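Local coordinates for protein CofB (Escherichia coli, PDB 5AX6) that serves as a minor pilin subunit of the type IVb pilus CFA/III of enterotoxigenic Escherichia coli, forms a homotrimer and probably takes part in pilus assembly, at residues Thr81-Arg84 and Ile85-Arg89. Sequence-based numbering, arbitrary orientation.
Sequences TSTR and IFFTR
The backbone N-H of Ile-85 bonds Ser-82 O, N to O 3.0 Å, the first of three successive backbone bonds, each spanning three residues, that curl this loop of the pilin domain into a tight turn. Its CG1, set between the backbone N and the carbonyl carbon (chi1 75°), lies alongside the same oxygen, with Ser-82 O 3.2 Å from CG1, and also rests over the rim of one face of the Phe-86 ring. Phe-86 continues the pattern, its N bonding Thr-83 O at 3.1 Å from above the carbonyl plane. Phe-87 N then reaches Arg-84 O, while its ring turns an edge to Thr-83 O, 3.4 Å from CD2. The Thr-83 methyl packs beside the ring, CG2 3.7 Å from CE2; the hydroxyl of Thr-83 is bonded instead to Asn-76 O. Thr-88 adds a side-chain bond: OG1 donates to Arg-84 O at 2.9 Å, and its CG2 lies 4.0 Å from Arg-84 CG where the two side chains cross. A valine here would probably leave Arg-84 O without its hydroxyl donor, held by the Phe-87 amide on one face. The extended Arg-84 side chain separately reaches a salt bridge with Glu-17 of helix 4-25. Arg-84 O itself is gripped from opposite faces by an amide and a hydroxyl, which would hold the orientation of that peptide.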
# COMPACT_ATOMS: atom_id res chain seq x y z
N THR A 81 -31.11 20.19 33.46
CA THR A 81 -31.39 18.80 33.11
C THR A 81 -30.19 17.94 33.46
O THR A 81 -29.08 18.45 33.62
CB THR A 81 -31.71 18.62 31.61
OG1 THR A 81 -30.49 18.71 30.85
CG2 THR A 81 -32.68 19.68 31.12
N SER A 82 -30.41 16.63 33.56
CA SER A 82 -29.33 15.70 33.89
C SER A 82 -28.94 14.91 32.65
O SER A 82 -28.06 14.04 32.69
CB SER A 82 -29.77 14.75 35.01
OG SER A 82 -30.23 15.48 36.13
N THR A 83 -29.59 15.25 31.55
CA THR A 83 -29.53 14.46 30.32
C THR A 83 -28.11 14.19 29.83
O THR A 83 -27.86 13.13 29.26
CB THR A 83 -30.32 15.15 29.21
OG1 THR A 83 -31.68 15.26 29.64
CG2 THR A 83 -30.26 14.33 27.92
N ARG A 84 -27.19 15.12 30.04
CA ARG A 84 -25.85 14.94 29.50
C ARG A 84 -25.16 13.69 30.04
O ARG A 84 -24.35 13.07 29.34
CB ARG A 84 -24.97 16.17 29.77
CG ARG A 84 -23.73 16.19 28.87
CD ARG A 84 -22.81 17.40 29.10
NE ARG A 84 -21.74 17.43 28.09
CZ ARG A 84 -21.85 18.03 26.91
NH1 ARG A 84 -22.97 18.67 26.60
NH2 ARG A 84 -20.84 17.99 26.05
N ILE A 85 -25.47 13.30 31.27
CA ILE A 85 -24.79 12.15 31.86
C ILE A 85 -25.05 10.85 31.10
O ILE A 85 -24.21 9.96 31.09
CB ILE A 85 -25.17 11.95 33.35
CG1 ILE A 85 -26.57 11.36 33.48
CG2 ILE A 85 -25.03 13.27 34.12
CD1 ILE A 85 -26.89 10.90 34.89
N PHE A 86 -26.19 10.76 30.42
CA PHE A 86 -26.50 9.52 29.70
C PHE A 86 -25.81 9.42 28.33
O PHE A 86 -25.78 8.35 27.72
CB PHE A 86 -28.02 9.40 29.54
CG PHE A 86 -28.73 9.41 30.86
CD1 PHE A 86 -28.78 8.25 31.63
CD2 PHE A 86 -29.27 10.58 31.38
CE1 PHE A 86 -29.41 8.25 32.86
CE2 PHE A 86 -29.90 10.58 32.63
CZ PHE A 86 -29.96 9.42 33.36
N PHE A 87 -25.24 10.53 27.87
CA PHE A 87 -24.54 10.55 26.59
C PHE A 87 -23.05 10.80 26.76
O PHE A 87 -22.35 11.09 25.79
CB PHE A 87 -25.15 11.60 25.68
CG PHE A 87 -26.57 11.31 25.34
CD1 PHE A 87 -26.88 10.43 24.30
CD2 PHE A 87 -27.61 11.86 26.08
CE1 PHE A 87 -28.19 10.13 24.00
CE2 PHE A 87 -28.93 11.57 25.79
CZ PHE A 87 -29.22 10.69 24.74
N THR A 88 -22.59 10.70 28.00
CA THR A 88 -21.16 10.84 28.27
C THR A 88 -20.67 9.68 29.13
O THR A 88 -21.46 8.97 29.72
CB THR A 88 -20.84 12.19 28.96
OG1 THR A 88 -21.69 12.36 30.10
CG2 THR A 88 -21.06 13.34 27.98
N ARG A 89 -19.36 9.47 29.18
CA ARG A 89 -18.82 8.31 29.90
C ARG A 89 -19.20 8.30 31.37
O ARG A 89 -19.20 9.33 32.04
CB ARG A 89 -17.30 8.26 29.78
CG ARG A 89 -16.78 8.02 28.37
CD ARG A 89 -15.25 7.96 28.36
NE ARG A 89 -14.65 9.19 28.87
CZ ARG A 89 -14.05 9.31 30.06
NH1 ARG A 89 -13.98 8.26 30.88
NH2 ARG A 89 -13.53 10.47 30.44